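Local structure of pullulanase (Klebsiella oxytoca, 2YOC) at residues F720-V728 against L768-N779; Q865-F875 against N887-Y898. The protein hydrolyses the alpha-1,6-glucosidic linkages of pullulan and related branched dextrins, and is exported by a type 2 secretion system. One frame throughout, in Å; residues are numbered along the deposited sequence.

Contact 1 of 2, residues F720-V728 against L768-N779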
loop_
_atom_site.group_PDB
_atom_site.type_symbol
_atom_site.label_atom_id
_atom_site.label_comp_id
_atom_site.label_asym_id
_atom_site.label_seq_id
_atom_site.Cartn_x
_atom_site.Cartn_y
_atom_site.Cartn_z
ATOM N N PHE B 720 27.304 2.380 4.389
ATOM C CA PHE B 720 26.819 2.004 5.708
ATOM C C PHE B 720 25.306 1.969 5.619
ATOM O O PHE B 720 24.697 2.847 4.980
ATOM C CB PHE B 720 27.247 3.017 6.798
ATOM C CG PHE B 720 28.654 2.875 7.316
ATOM C CD1 PHE B 720 28.940 2.017 8.373
ATOM C CD2 PHE B 720 29.700 3.597 6.748
ATOM C CE1 PHE B 720 30.255 1.881 8.850
ATOM C CE2 PHE B 720 31.013 3.461 7.224
ATOM C CZ PHE B 720 31.281 2.616 8.281
ATOM N N SER B 721 24.704 0.928 6.216
ATOM C CA SER B 721 23.251 0.811 6.257
ATOM C C SER B 721 22.739 1.213 7.629
ATOM O O SER B 721 23.114 0.630 8.664
ATOM C CB SER B 721 22.774 -0.576 5.870
ATOM O OG SER B 721 21.358 -0.619 5.890
ATOM N N ASP B 722 21.908 2.257 7.613
ATOM C CA ASP B 722 21.261 2.868 8.758
ATOM C C ASP B 722 19.936 2.164 9.074
ATOM O O ASP B 722 19.371 2.385 10.143
ATOM C CB ASP B 722 21.053 4.375 8.492
ATOM C CG ASP B 722 20.457 4.789 7.152
ATOM O OD1 ASP B 722 20.484 3.973 6.206
ATOM O OD2 ASP B 722 20.036 5.957 7.030
ATOM N N ARG B 723 19.462 1.304 8.156
ATOM C CA ARG B 723 18.209 0.582 8.288
ATOM C C ARG B 723 18.203 -0.379 9.448
ATOM O O ARG B 723 17.335 -0.267 10.312
ATOM C CB ARG B 723 17.844 -0.148 6.997
ATOM C CG ARG B 723 17.234 0.743 5.941
ATOM C CD ARG B 723 18.310 1.361 5.127
ATOM N NE ARG B 723 17.814 1.904 3.880
ATOM C CZ ARG B 723 18.006 3.155 3.507
ATOM N NH1 ARG B 723 18.655 3.997 4.297
ATOM N NH2 ARG B 723 17.566 3.574 2.333
ATOM N N LEU B 724 19.133 -1.350 9.474
ATOM C CA LEU B 724 19.179 -2.321 10.577
ATOM C C LEU B 724 19.608 -1.589 11.843
ATOM O O LEU B 724 19.007 -1.803 12.895
ATOM C CB LEU B 724 20.114 -3.490 10.242
ATOM C CG LEU B 724 20.371 -4.535 11.316
ATOM C CD1 LEU B 724 20.429 -5.921 10.715
ATOM C CD2 LEU B 724 21.673 -4.257 12.055
ATOM N N ARG B 725 20.593 -0.668 11.708
ATOM C CA ARG B 725 21.174 0.128 12.779
ATOM C C ARG B 725 20.127 0.732 13.653
ATOM O O ARG B 725 20.112 0.459 14.847
ATOM C CB ARG B 725 22.066 1.215 12.204
ATOM C CG ARG B 725 22.715 2.060 13.274
ATOM C CD ARG B 725 23.158 3.368 12.688
ATOM N NE ARG B 725 22.034 4.263 12.424
ATOM C CZ ARG B 725 22.086 5.303 11.599
ATOM N NH1 ARG B 725 23.186 5.548 10.897
ATOM N NH2 ARG B 725 21.025 6.081 11.438
ATOM N N ASP B 726 19.222 1.500 13.054
ATOM C CA ASP B 726 18.139 2.190 13.746
ATOM C C ASP B 726 17.072 1.249 14.304
ATOM O O ASP B 726 16.472 1.552 15.333
ATOM C CB ASP B 726 17.528 3.258 12.831
ATOM C CG ASP B 726 18.321 4.557 12.724
ATOM O OD1 ASP B 726 19.298 4.736 13.487
ATOM O OD2 ASP B 726 17.928 5.413 11.935
ATOM N N SER B 727 16.849 0.105 13.647
ATOM C CA SER B 727 15.850 -0.860 14.094
ATOM C C SER B 727 16.278 -1.569 15.336
ATOM O O SER B 727 15.475 -1.728 16.242
ATOM C CB SER B 727 15.550 -1.864 12.993
ATOM O OG SER B 727 15.037 -1.170 11.867
ATOM N N VAL B 728 17.552 -1.983 15.383
ATOM C CA VAL B 728 18.146 -2.700 16.510
ATOM C C VAL B 728 18.457 -1.744 17.677
ATOM O O VAL B 728 18.107 -2.051 18.813
ATOM C CB VAL B 728 19.358 -3.566 16.066
ATOM C CG1 VAL B 728 19.872 -4.450 17.197
ATOM C CG2 VAL B 728 18.999 -4.430 14.857
ATOM N N LEU B 768 10.086 -2.787 12.689
ATOM C CA LEU B 768 11.510 -2.817 13.031
ATOM C C LEU B 768 12.073 -4.231 12.767
ATOM O O LEU B 768 13.216 -4.364 12.340
ATOM C CB LEU B 768 11.738 -2.386 14.489
ATOM C CG LEU B 768 11.216 -0.989 14.889
ATOM C CD1 LEU B 768 10.922 -0.921 16.369
ATOM C CD2 LEU B 768 12.183 0.104 14.497
ATOM N N ALA B 769 11.244 -5.275 12.983
ATOM C CA ALA B 769 11.587 -6.673 12.714
ATOM C C ALA B 769 11.798 -6.823 11.211
ATOM O O ALA B 769 12.804 -7.401 10.780
ATOM C CB ALA B 769 10.465 -7.592 13.175
ATOM N N ASP B 770 10.876 -6.247 10.420
ATOM C CA ASP B 770 10.929 -6.234 8.965
ATOM C C ASP B 770 12.245 -5.614 8.480
ATOM O O ASP B 770 12.922 -6.221 7.640
ATOM C CB ASP B 770 9.736 -5.465 8.389
ATOM C CG ASP B 770 8.406 -6.207 8.300
ATOM O OD1 ASP B 770 8.343 -7.392 8.718
ATOM O OD2 ASP B 770 7.435 -5.609 7.786
ATOM N N LEU B 771 12.635 -4.446 9.048
ATOM C CA LEU B 771 13.878 -3.766 8.671
ATOM C C LEU B 771 15.100 -4.560 9.099
ATOM O O LEU B 771 16.026 -4.700 8.299
ATOM C CB LEU B 771 13.938 -2.310 9.171
ATOM C CG LEU B 771 13.050 -1.248 8.454
ATOM C CD1 LEU B 771 12.993 0.034 9.252
ATOM C CD2 LEU B 771 13.541 -0.929 7.051
ATOM N N THR B 772 15.079 -5.145 10.312
ATOM C CA THR B 772 16.174 -5.984 10.808
ATOM C C THR B 772 16.416 -7.199 9.885
ATOM O O THR B 772 17.531 -7.394 9.407
ATOM C CB THR B 772 15.940 -6.341 12.283
ATOM O OG1 THR B 772 15.829 -5.112 13.010
ATOM C CG2 THR B 772 17.062 -7.214 12.885
ATOM N N ARG B 773 15.356 -7.974 9.599
ATOM C CA ARG B 773 15.420 -9.150 8.724
ATOM C C ARG B 773 16.050 -8.774 7.392
ATOM O O ARG B 773 17.075 -9.342 7.015
ATOM C CB ARG B 773 14.016 -9.760 8.528
ATOM C CG ARG B 773 13.509 -10.524 9.773
ATOM C CD ARG B 773 12.243 -11.313 9.514
ATOM N NE ARG B 773 11.079 -10.436 9.426
ATOM C CZ ARG B 773 10.173 -10.310 10.384
ATOM N NH1 ARG B 773 10.273 -11.027 11.498
ATOM N NH2 ARG B 773 9.146 -9.482 10.230
ATOM N N LEU B 774 15.497 -7.745 6.730
ATOM C CA LEU B 774 16.011 -7.259 5.464
ATOM C C LEU B 774 17.539 -6.986 5.545
ATOM O O LEU B 774 18.286 -7.428 4.656
ATOM C CB LEU B 774 15.230 -6.010 5.051
ATOM C CG LEU B 774 15.493 -5.450 3.665
ATOM C CD1 LEU B 774 15.391 -6.523 2.582
ATOM C CD2 LEU B 774 14.549 -4.328 3.368
ATOM N N GLY B 775 17.968 -6.328 6.639
ATOM C CA GLY B 775 19.363 -6.031 6.924
ATOM C C GLY B 775 20.182 -7.302 7.083
ATOM O O GLY B 775 21.233 -7.448 6.445
HETATM N N MSE B 776 19.679 -8.272 7.899
HETATM C CA MSE B 776 20.345 -9.567 8.110
HETATM C C MSE B 776 20.550 -10.315 6.782
HETATM O O MSE B 776 21.519 -11.066 6.656
HETATM C CB MSE B 776 19.562 -10.423 9.088
HETATM C CG MSE B 776 19.522 -9.811 10.460
HETATM SE SE MSE B 776 18.977 -11.068 11.785
HETATM C CE MSE B 776 20.586 -12.262 11.802
ATOM N N ALA B 777 19.668 -10.061 5.783
ATOM C CA ALA B 777 19.763 -10.649 4.460
ATOM C C ALA B 777 20.499 -9.692 3.488
ATOM O O ALA B 777 20.281 -9.720 2.273
ATOM C CB ALA B 777 18.381 -11.014 3.946
ATOM N N GLY B 778 21.381 -8.866 4.046
ATOM C CA GLY B 778 22.208 -7.931 3.289
ATOM C C GLY B 778 21.518 -6.753 2.637
ATOM O O GLY B 778 21.967 -6.301 1.588
ATOM N N ASN B 779 20.429 -6.239 3.245
ATOM C CA ASN B 779 19.662 -5.069 2.772
ATOM C C ASN B 779 19.531 -4.916 1.235
ATOM O O ASN B 779 19.895 -3.891 0.661
ATOM C CB ASN B 779 20.171 -3.788 3.453
ATOM C CG ASN B 779 19.084 -2.767 3.564
ATOM O OD1 ASN B 779 18.148 -2.890 4.361
ATOM N ND2 ASN B 779 19.129 -1.792 2.708
#

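Contact 2 of 2, residues Q865-F875 against N887-Y898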
loop_
_atom_site.group_PDB
_atom_site.type_symbol
_atom_site.label_atom_id
_atom_site.label_comp_id
_atom_site.label_asym_id
_atom_site.label_seq_id
_atom_site.Cartn_x
_atom_site.Cartn_y
_atom_site.Cartn_z
ATOM N N GLN B 865 35.303 -0.248 18.213
ATOM C CA GLN B 865 36.246 -0.811 19.173
ATOM C C GLN B 865 35.632 -0.573 20.569
ATOM O O GLN B 865 35.148 0.524 20.845
ATOM C CB GLN B 865 37.616 -0.114 19.041
ATOM C CG GLN B 865 38.419 0.009 20.334
ATOM C CD GLN B 865 39.295 1.236 20.379
ATOM O OE1 GLN B 865 39.091 2.228 19.666
ATOM N NE2 GLN B 865 40.261 1.205 21.273
ATOM N N GLY B 866 35.611 -1.621 21.387
ATOM C CA GLY B 866 35.116 -1.586 22.761
ATOM C C GLY B 866 33.756 -2.207 23.004
ATOM O O GLY B 866 33.395 -2.415 24.162
ATOM N N SER B 867 32.966 -2.493 21.936
ATOM C CA SER B 867 31.618 -3.076 22.090
ATOM C C SER B 867 31.628 -4.424 22.790
ATOM O O SER B 867 30.691 -4.730 23.539
ATOM C CB SER B 867 30.883 -3.148 20.764
ATOM O OG SER B 867 30.800 -1.851 20.209
ATOM N N GLU B 868 32.750 -5.169 22.619
ATOM C CA GLU B 868 33.046 -6.457 23.248
ATOM C C GLU B 868 33.325 -6.287 24.760
ATOM O O GLU B 868 33.423 -7.286 25.475
ATOM C CB GLU B 868 34.262 -7.120 22.542
ATOM C CG GLU B 868 35.647 -6.574 22.904
ATOM C CD GLU B 868 36.078 -5.233 22.335
ATOM O OE1 GLU B 868 35.279 -4.622 21.591
ATOM O OE2 GLU B 868 37.233 -4.816 22.588
ATOM N N LEU B 869 33.531 -5.021 25.217
ATOM C CA LEU B 869 33.822 -4.635 26.596
ATOM C C LEU B 869 32.766 -3.645 27.070
ATOM O O LEU B 869 33.067 -2.723 27.829
ATOM C CB LEU B 869 35.237 -4.040 26.725
ATOM C CG LEU B 869 36.414 -4.886 26.176
ATOM C CD1 LEU B 869 37.725 -4.136 26.269
ATOM C CD2 LEU B 869 36.509 -6.250 26.842
ATOM N N LEU B 870 31.518 -3.815 26.597
ATOM C CA LEU B 870 30.345 -3.007 26.964
ATOM C C LEU B 870 30.627 -1.501 26.992
ATOM O O LEU B 870 30.024 -0.774 27.788
ATOM C CB LEU B 870 29.806 -3.494 28.333
ATOM C CG LEU B 870 29.539 -4.992 28.454
ATOM C CD1 LEU B 870 29.448 -5.411 29.879
ATOM C CD2 LEU B 870 28.280 -5.382 27.723
ATOM N N ARG B 871 31.551 -1.038 26.124
ATOM C CA ARG B 871 32.011 0.351 26.067
ATOM C C ARG B 871 30.932 1.361 26.288
ATOM O O ARG B 871 29.851 1.278 25.693
ATOM C CB ARG B 871 32.799 0.674 24.783
ATOM C CG ARG B 871 33.562 1.997 24.834
ATOM C CD ARG B 871 34.146 2.343 23.487
ATOM N NE ARG B 871 34.922 3.583 23.512
ATOM C CZ ARG B 871 35.702 3.988 22.517
ATOM N NH1 ARG B 871 35.834 3.244 21.424
ATOM N NH2 ARG B 871 36.394 5.110 22.626
ATOM N N SER B 872 31.262 2.308 27.175
ATOM C CA SER B 872 30.472 3.458 27.550
ATOM C C SER B 872 31.302 4.746 27.403
ATOM O O SER B 872 32.530 4.728 27.483
ATOM C CB SER B 872 29.965 3.300 28.975
ATOM O OG SER B 872 29.257 4.454 29.403
ATOM N N LYS B 873 30.608 5.857 27.153
ATOM C CA LYS B 873 31.148 7.211 27.010
ATOM C C LYS B 873 30.388 8.105 28.021
ATOM O O LYS B 873 30.410 9.331 27.924
ATOM C CB LYS B 873 30.963 7.701 25.547
ATOM C CG LYS B 873 31.938 7.035 24.592
ATOM C CD LYS B 873 31.799 7.494 23.151
ATOM C CE LYS B 873 32.738 6.728 22.236
ATOM N NZ LYS B 873 32.670 7.215 20.835
ATOM N N SER B 874 29.751 7.460 29.016
ATOM C CA SER B 874 28.900 8.065 30.036
ATOM C C SER B 874 27.924 9.096 29.445
ATOM O O SER B 874 27.802 10.246 29.887
ATOM C CB SER B 874 29.641 8.442 31.329
ATOM O OG SER B 874 30.186 9.749 31.389
ATOM N N PHE B 875 27.260 8.614 28.368
ATOM C CA PHE B 875 26.220 9.254 27.563
ATOM C C PHE B 875 26.700 10.328 26.572
ATOM O O PHE B 875 25.867 11.056 26.004
ATOM C CB PHE B 875 25.005 9.674 28.423
ATOM C CG PHE B 875 24.399 8.538 29.226
ATOM C CD1 PHE B 875 23.508 7.643 28.637
ATOM C CD2 PHE B 875 24.736 8.348 30.562
ATOM C CE1 PHE B 875 22.960 6.588 29.369
ATOM C CE2 PHE B 875 24.181 7.297 31.298
ATOM C CZ PHE B 875 23.288 6.434 30.701
ATOM N N ASN B 887 36.316 8.887 26.201
ATOM C CA ASN B 887 36.610 7.887 25.179
ATOM C C ASN B 887 37.508 6.758 25.682
ATOM O O ASN B 887 38.152 6.067 24.896
ATOM C CB ASN B 887 37.236 8.588 23.989
ATOM C CG ASN B 887 36.257 9.361 23.180
ATOM O OD1 ASN B 887 35.628 8.832 22.252
ATOM N ND2 ASN B 887 36.186 10.645 23.446
ATOM N N ARG B 888 37.524 6.554 26.983
ATOM C CA ARG B 888 38.345 5.558 27.648
ATOM C C ARG B 888 37.866 4.144 27.399
ATOM O O ARG B 888 36.671 3.850 27.544
ATOM C CB ARG B 888 38.385 5.858 29.154
ATOM C CG ARG B 888 39.127 4.846 29.984
ATOM C CD ARG B 888 39.111 5.229 31.433
ATOM N NE ARG B 888 39.711 4.176 32.243
ATOM C CZ ARG B 888 39.020 3.261 32.914
ATOM N NH1 ARG B 888 37.688 3.285 32.906
ATOM N NH2 ARG B 888 39.652 2.322 33.610
ATOM N N VAL B 889 38.820 3.272 27.013
ATOM C CA VAL B 889 38.608 1.832 26.826
ATOM C C VAL B 889 39.566 1.095 27.780
ATOM O O VAL B 889 40.768 1.019 27.506
ATOM C CB VAL B 889 38.738 1.351 25.359
ATOM C CG1 VAL B 889 38.419 -0.139 25.245
ATOM C CG2 VAL B 889 37.820 2.142 24.454
ATOM N N ASP B 890 39.042 0.587 28.905
ATOM C CA ASP B 890 39.870 -0.109 29.887
ATOM C C ASP B 890 40.297 -1.531 29.464
ATOM O O ASP B 890 39.541 -2.481 29.673
ATOM C CB ASP B 890 39.186 -0.123 31.258
ATOM C CG ASP B 890 40.017 -0.767 32.344
ATOM O OD1 ASP B 890 41.231 -1.001 32.111
ATOM O OD2 ASP B 890 39.463 -1.031 33.427
ATOM N N TYR B 891 41.525 -1.693 28.933
ATOM C CA TYR B 891 41.975 -3.024 28.526
ATOM C C TYR B 891 42.401 -3.941 29.691
ATOM O O TYR B 891 42.693 -5.122 29.474
ATOM C CB TYR B 891 42.952 -2.996 27.322
ATOM C CG TYR B 891 42.259 -2.723 25.997
ATOM C CD1 TYR B 891 41.535 -3.722 25.344
ATOM C CD2 TYR B 891 42.323 -1.467 25.400
ATOM C CE1 TYR B 891 40.853 -3.462 24.154
ATOM C CE2 TYR B 891 41.662 -1.198 24.200
ATOM C CZ TYR B 891 40.917 -2.196 23.583
ATOM O OH TYR B 891 40.250 -1.939 22.402
ATOM N N SER B 892 42.363 -3.407 30.940
ATOM C CA SER B 892 42.653 -4.162 32.167
ATOM C C SER B 892 41.342 -4.740 32.758
ATOM O O SER B 892 41.360 -5.378 33.812
ATOM C CB SER B 892 43.380 -3.288 33.184
ATOM O OG SER B 892 42.487 -2.630 34.074
ATOM N N LEU B 893 40.214 -4.497 32.057
ATOM C CA LEU B 893 38.838 -4.939 32.334
ATOM C C LEU B 893 38.345 -4.763 33.768
ATOM O O LEU B 893 38.028 -5.742 34.437
ATOM C CB LEU B 893 38.543 -6.378 31.834
ATOM C CG LEU B 893 39.165 -6.904 30.539
ATOM C CD1 LEU B 893 38.487 -8.220 30.148
ATOM C CD2 LEU B 893 39.056 -5.890 29.399
ATOM N N GLN B 894 38.271 -3.530 34.235
ATOM C CA GLN B 894 37.763 -3.263 35.576
ATOM C C GLN B 894 36.380 -2.663 35.460
ATOM O O GLN B 894 35.541 -2.891 36.333
ATOM C CB GLN B 894 38.709 -2.334 36.361
ATOM C CG GLN B 894 40.080 -2.948 36.669
ATOM C CD GLN B 894 39.976 -4.280 37.379
ATOM O OE1 GLN B 894 40.393 -5.319 36.850
ATOM N NE2 GLN B 894 39.371 -4.285 38.572
ATOM N N ASP B 895 36.146 -1.908 34.362
ATOM C CA ASP B 895 34.898 -1.206 34.040
ATOM C C ASP B 895 34.811 -0.751 32.566
ATOM O O ASP B 895 35.825 -0.595 31.881
ATOM C CB ASP B 895 34.703 0.012 34.973
ATOM C CG ASP B 895 35.652 1.155 34.683
ATOM O OD1 ASP B 895 36.883 0.950 34.807
ATOM O OD2 ASP B 895 35.165 2.247 34.317
ATOM N N ASN B 896 33.579 -0.464 32.134
ATOM C CA ASN B 896 33.214 -0.022 30.798
ATOM C C ASN B 896 33.207 1.513 30.674
ATOM O O ASN B 896 32.719 2.031 29.656
ATOM C CB ASN B 896 31.834 -0.593 30.439
ATOM C CG ASN B 896 30.671 0.010 31.207
ATOM O OD1 ASN B 896 30.812 0.521 32.337
ATOM N ND2 ASN B 896 29.487 -0.068 30.616
ATOM N N ASN B 897 33.728 2.237 31.701
ATOM C CA ASN B 897 33.799 3.702 31.715
ATOM C C ASN B 897 32.403 4.358 31.817
ATOM O O ASN B 897 32.197 5.509 31.411
ATOM C CB ASN B 897 34.640 4.228 30.526
ATOM C CG ASN B 897 35.173 5.621 30.687
ATOM O OD1 ASN B 897 35.855 5.947 31.663
ATOM N ND2 ASN B 897 34.925 6.455 29.685
ATOM N N TYR B 898 31.451 3.624 32.396
ATOM C CA TYR B 898 30.095 4.138 32.571
ATOM C C TYR B 898 30.036 4.995 33.819
ATOM O O TYR B 898 30.784 4.731 34.758
ATOM C CB TYR B 898 29.096 2.974 32.629
ATOM C CG TYR B 898 27.638 3.358 32.787
ATOM C CD1 TYR B 898 26.884 3.780 31.692
ATOM C CD2 TYR B 898 26.985 3.204 34.005
ATOM C CE1 TYR B 898 25.528 4.085 31.819
ATOM C CE2 TYR B 898 25.628 3.502 34.143
ATOM C CZ TYR B 898 24.903 3.941 33.046
ATOM O OH TYR B 898 23.569 4.240 33.182
#

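Contact 1 of 2, residues F720-V728 against L768-N779
L724 and S727, a turn apart on helix 722-728, meet T772, G775 and L771 of helix 768-776. The two axes pass 8.1 Å apart and run at 137° to each other, closer to antiparallel than to parallel, and small residues permit that spacing. G775 has no side chain to stand in the way of L724.

L724 carries much of the packing. Its CG lies anti to the backbone N (chi1 175°), which sets CD1 on the backbone of T772 and M776, 3.5 Å from T772 O. The same methyl makes an apolar contact with CG of selenomethionine M776 at 4.0 Å. Next along the seam, V728 and T772 cross at about a right angle, and V728 CG2 lies against both branches of T772, OG1 as well as CG2.

The hydroxyls bond to their own helices. S727 OG donates to R723 O at 2.9 Å, and T772 OG1 donates to L768 O at 2.8 Å, an oxygen that T772 N also reaches from the opposite face of its plane. With its polar atom engaged this way, S727 sets CB against T772 OG1 at 3.3 Å, while the CB and CD1 side of L771 lies against its hydroxyl.

Among the polar groups, the chain of R723 crosses N779 at about a right angle, guanidinium and amide planes 88° apart. They are joined through a third residue, since R723 NE and N779 ND2 both donate to G805 O. N779 N closes a Schellman motif by bonding L774 O, with G778, at positive phi, as the C-prime residue. R723 NH1 also forms a salt bridge to D722 OD1 at 2.6 Å.

No hydrogen bond joins the two segments directly: the S727 and T772 hydroxyls are spent on their own helices, R723 NE and N779 ND2 share G805 O, and the interface itself rests on close packing.

Contact 2 of 2, residues Q865-F875 against N887-Y898
R871 reaches across to V889 and N887 although its CB points away from segment 887-898. CG stands anti to the backbone N (chi1 -167°), and the chain runs extended from there to NE, long enough to bring the charged end back to the second loop. CD is the first atom to meet V889, lying 3.8 Å from its CG2, and NE lies beside that same methyl. At CZ the V889 CG2 methyl sits over the centre of one guanidinium face, 3.4 Å away, while CE of K873 lies towards the rim of the opposite face. NH1 donates nearly in the guanidinium plane to Q865 O at 2.9 Å. NH2 makes a weak bond to N887 O at 3.0 Å and a salt bridge to D421. An arginine suits this place because its flat head accepts carbon above and below while its N-H groups serve partners around the rim.

Beside it the loops are tied by N896. Its ND2 donates to L870 O at 3.0 Å, and its backbone O accepts from S872 N at 2.9 Å, so one asparagine holds the backbone of the residues on either side of R871 in sequence. S872 lays OG at the edge of the Y898 ring; the hydroxyl also closes an ST turn with S874 N and bonds D828. Further on, CZ of F875 reaches Y898 CE1 at 3.4 Å, the rings meeting obliquely.

The apolar end belongs to L869. Both its methyls touch L893 CD2, CD2 at 3.6 Å, and CD1 also meets the Y891 ring and V889 CG1.

Polar side chains fastened to backbone carbonyls suit a buried contact between irregular segments. Here they organise the long connection after 860-864, eighth and last strand of the (beta/alpha)8 barrel characteristic of the alpha-amylase superfamily.

Both contacts flank the closed eight-stranded parallel barrel and come in series along the chain: the helices of contact 1 lie in the connection between the sixth strand, 718-720, and the seventh, 814-816, and contact 2 in the loops after the eighth, 860-864. Their centres are 26 Å apart and their nearest atoms about 11 Å, so they do not touch. The connection from the seventh strand to the eighth lies against both: its helix 840-855 packs on L724 and V728, its helix 826-833 on L870, F875, N896 and Y898. F720 also meets F862, linking the sixth strand to the eighth. Two separate parts of the barrel's surroundings thus share one set of helices.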